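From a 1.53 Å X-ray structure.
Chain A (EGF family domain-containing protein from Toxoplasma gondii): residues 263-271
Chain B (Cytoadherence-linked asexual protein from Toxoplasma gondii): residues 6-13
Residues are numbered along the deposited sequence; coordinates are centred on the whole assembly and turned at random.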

# COMPACT_ATOMS: atom_id res chain seq x y z
N THR A 263 -12.15 1.82 5.50
CA THR A 263 -12.97 1.28 4.42
C THR A 263 -14.37 1.88 4.34
O THR A 263 -14.82 2.31 3.28
CB THR A 263 -13.09 -0.26 4.56
OG1 THR A 263 -11.82 -0.86 4.26
CG2 THR A 263 -14.18 -0.85 3.65
N HIS A 264 -15.07 1.93 5.47
CA HIS A 264 -16.47 2.34 5.44
C HIS A 264 -16.67 3.85 5.38
O HIS A 264 -17.80 4.32 5.32
CB HIS A 264 -17.21 1.75 6.64
CG HIS A 264 -17.28 0.26 6.59
ND1 HIS A 264 -17.93 -0.41 5.58
CD2 HIS A 264 -16.75 -0.68 7.40
CE1 HIS A 264 -17.80 -1.71 5.78
NE2 HIS A 264 -17.09 -1.90 6.87
N CYS A 265 -15.57 4.59 5.37
CA CYS A 265 -15.62 6.04 5.18
C CYS A 265 -15.93 6.41 3.73
O CYS A 265 -16.30 7.55 3.46
CB CYS A 265 -14.29 6.67 5.58
SG CYS A 265 -13.75 6.31 7.27
N TRP A 266 -15.76 5.47 2.81
CA TRP A 266 -15.96 5.74 1.40
C TRP A 266 -17.33 5.26 0.95
O TRP A 266 -17.83 4.24 1.44
CB TRP A 266 -14.88 5.06 0.55
CG TRP A 266 -13.52 5.30 1.08
CD1 TRP A 266 -12.66 4.36 1.57
CD2 TRP A 266 -12.84 6.55 1.18
NE1 TRP A 266 -11.49 4.95 1.97
CE2 TRP A 266 -11.57 6.30 1.74
CE3 TRP A 266 -13.17 7.87 0.85
CZ2 TRP A 266 -10.63 7.31 1.98
CZ3 TRP A 266 -12.24 8.88 1.08
CH2 TRP A 266 -10.99 8.59 1.64
N PRO A 267 -17.95 5.98 0.01
CA PRO A 267 -19.28 5.58 -0.43
C PRO A 267 -19.25 4.40 -1.40
O PRO A 267 -18.35 4.33 -2.24
CB PRO A 267 -19.80 6.83 -1.13
CG PRO A 267 -18.58 7.45 -1.70
CD PRO A 267 -17.47 7.17 -0.71
N TYR A 268 -20.21 3.50 -1.26
CA TYR A 268 -20.44 2.47 -2.26
C TYR A 268 -21.92 2.37 -2.60
O TYR A 268 -22.77 2.26 -1.72
CB TYR A 268 -19.95 1.09 -1.80
CG TYR A 268 -20.41 0.02 -2.77
CD1 TYR A 268 -19.88 -0.05 -4.05
CD2 TYR A 268 -21.42 -0.87 -2.43
CE1 TYR A 268 -20.32 -1.00 -4.95
CE2 TYR A 268 -21.87 -1.82 -3.32
CZ TYR A 268 -21.31 -1.88 -4.58
OH TYR A 268 -21.75 -2.81 -5.49
N LYS A 269 -22.21 2.41 -3.90
CA LYS A 269 -23.55 2.16 -4.42
C LYS A 269 -23.42 1.18 -5.58
O LYS A 269 -22.48 1.27 -6.37
CB LYS A 269 -24.21 3.46 -4.86
CG LYS A 269 -25.61 3.31 -5.40
CD LYS A 269 -26.20 4.69 -5.60
CE LYS A 269 -27.63 4.64 -6.09
NZ LYS A 269 -28.25 6.00 -6.05
N SER A 270 -24.37 0.25 -5.65
CA SER A 270 -24.34 -0.85 -6.62
C SER A 270 -23.93 -0.37 -8.00
O SER A 270 -24.47 0.61 -8.52
CB SER A 270 -25.71 -1.53 -6.68
OG SER A 270 -25.62 -2.83 -7.23
N GLY A 271 -22.94 -1.04 -8.58
CA GLY A 271 -22.44 -0.69 -9.89
C GLY A 271 -21.24 0.26 -9.88
O GLY A 271 -20.57 0.41 -10.89
N ILE B 6 -32.13 -0.70 -3.59
CA ILE B 6 -30.79 -0.40 -4.07
C ILE B 6 -29.76 -0.74 -3.00
O ILE B 6 -29.91 -0.33 -1.85
CB ILE B 6 -30.61 1.09 -4.44
CG1 ILE B 6 -31.83 1.65 -5.18
CG2 ILE B 6 -29.35 1.29 -5.27
CD1 ILE B 6 -32.33 2.97 -4.61
N VAL B 7 -28.72 -1.47 -3.38
CA VAL B 7 -27.64 -1.76 -2.43
C VAL B 7 -26.67 -0.59 -2.38
O VAL B 7 -26.12 -0.17 -3.40
CB VAL B 7 -26.89 -3.05 -2.79
CG1 VAL B 7 -25.74 -3.28 -1.81
CG2 VAL B 7 -27.84 -4.24 -2.76
N GLN B 8 -26.45 -0.08 -1.18
CA GLN B 8 -25.45 0.95 -0.95
C GLN B 8 -25.04 0.87 0.50
O GLN B 8 -25.81 0.42 1.35
CB GLN B 8 -25.99 2.34 -1.30
CG GLN B 8 -27.09 2.81 -0.38
CD GLN B 8 -27.81 4.04 -0.91
OE1 GLN B 8 -29.04 4.07 -0.95
NE2 GLN B 8 -27.06 5.07 -1.29
N ASN B 9 -23.82 1.31 0.81
CA ASN B 9 -23.38 1.31 2.19
C ASN B 9 -23.85 2.57 2.89
O ASN B 9 -24.48 3.43 2.28
CB ASN B 9 -21.86 1.14 2.31
CG ASN B 9 -21.05 2.30 1.74
OD1 ASN B 9 -21.58 3.33 1.31
ND2 ASN B 9 -19.73 2.12 1.73
N GLN B 10 -23.57 2.66 4.18
CA GLN B 10 -24.12 3.75 4.98
C GLN B 10 -23.52 5.10 4.60
O GLN B 10 -24.22 6.11 4.65
CB GLN B 10 -23.89 3.48 6.46
CG GLN B 10 -24.72 2.32 6.98
CD GLN B 10 -26.22 2.59 6.94
OE1 GLN B 10 -26.66 3.73 7.13
NE2 GLN B 10 -27.00 1.55 6.68
N SER B 11 -22.26 5.14 4.19
CA SER B 11 -21.66 6.42 3.83
C SER B 11 -22.24 6.94 2.52
O SER B 11 -22.33 8.15 2.31
CB SER B 11 -20.14 6.29 3.74
OG SER B 11 -19.59 6.26 5.05
N SER B 12 -22.67 6.04 1.64
CA SER B 12 -23.36 6.41 0.41
C SER B 12 -24.74 6.98 0.71
O SER B 12 -25.16 7.99 0.12
CB SER B 12 -23.48 5.21 -0.53
OG SER B 12 -24.40 5.45 -1.58
N LEU B 13 -25.44 6.34 1.64
CA LEU B 13 -26.77 6.78 2.02
C LEU B 13 -26.72 8.10 2.81
O LEU B 13 -27.67 8.88 2.79
CB LEU B 13 -27.46 5.70 2.85
CG LEU B 13 -28.86 6.01 3.38
CD1 LEU B 13 -29.80 6.35 2.25
CD2 LEU B 13 -29.37 4.83 4.20
O HOH W 1 -20.51 3.09 4.98
O HOH W 2 -18.11 -0.38 2.55
O HOH W 3 -28.02 7.14 -2.76

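The contact begins within the short 3-10 segment of chain A. H264(A) offers its backbone O to the hydroxyl of S11(B), which donates from OG across 2.7 Å. Serine suits this place because its short side chain, with CA-to-CB pointing toward chain A, brings a donor up to the carbonyl. Water 1 reinforces the link: it donates to H264(A) O (3.0 Å from the water O) and accepts from S11(B) N (2.8 Å). The imidazole takes part through water 2, which lies 3.0 Å from H264(A) ND1 and accepts from N9(B) ND2 at 3.1 Å.

W266(A) turns its CA-to-CB bond away from chain B, so its contribution here is its backbone: W266(A) O accepts from N9(B) ND2 at 2.9 Å. The same amide group reaches past P267(A) to the next residue, where Y268(A) N donates to N9(B) OD1, also at 2.9 Å and nearly straight (167°). An asparagine side chain carries a donor and an acceptor side by side, and here it reads one carbonyl and one N-H of the chain A backbone. N9(B) OD1 is shared, since it also accepts from S12(B) N at 2.9 Å; the residue thus caps its own helix while gripping the partner.

Between these two bonds, P267(A) has no N-H to satisfy. It offers an apolar surface instead, with its CB 3.9 Å from S12(B) CA.

Y268(A) completes a clasp around N9(B): its O accepts from N9(B) N at 2.9 Å, so backbone and side chain of the asparagine both bind this one residue. The carbonyl also receives a CA-H...O contact from Q8(B) CA at 3.1 Å. The tyrosine ring meets V7(B) at its edge, Y268(A) CE2 to V7(B) CG1 being 4.4 Å, a loose apolar touch.

K269(A) pairs with Q8(B) in a single beta bridge, their CA atoms 4.1 Å apart. The flanking residues supply its hydrogen bonds, Y268(A) on one side and S270(A) on the other. The fully extended lysine side chain lays its methylenes near I6(B), with K269(A) CE 3.9 Å from I6(B) CG2. Its NZ donates only weakly to water 3 (3.5 Å), which accepts more closely from Q8(B) NE2 at 2.7 Å. That glutamine nitrogen also donates to S12(B) OG at 2.7 Å, bracing the loop against the helix start.

S270(A) N completes the bridge by donating to V7(B) O at 2.9 Å. Its small side chain suits a CA-to-CB bond pointing toward chain B, and its OG is hydrogen-bonded elsewhere in the structure.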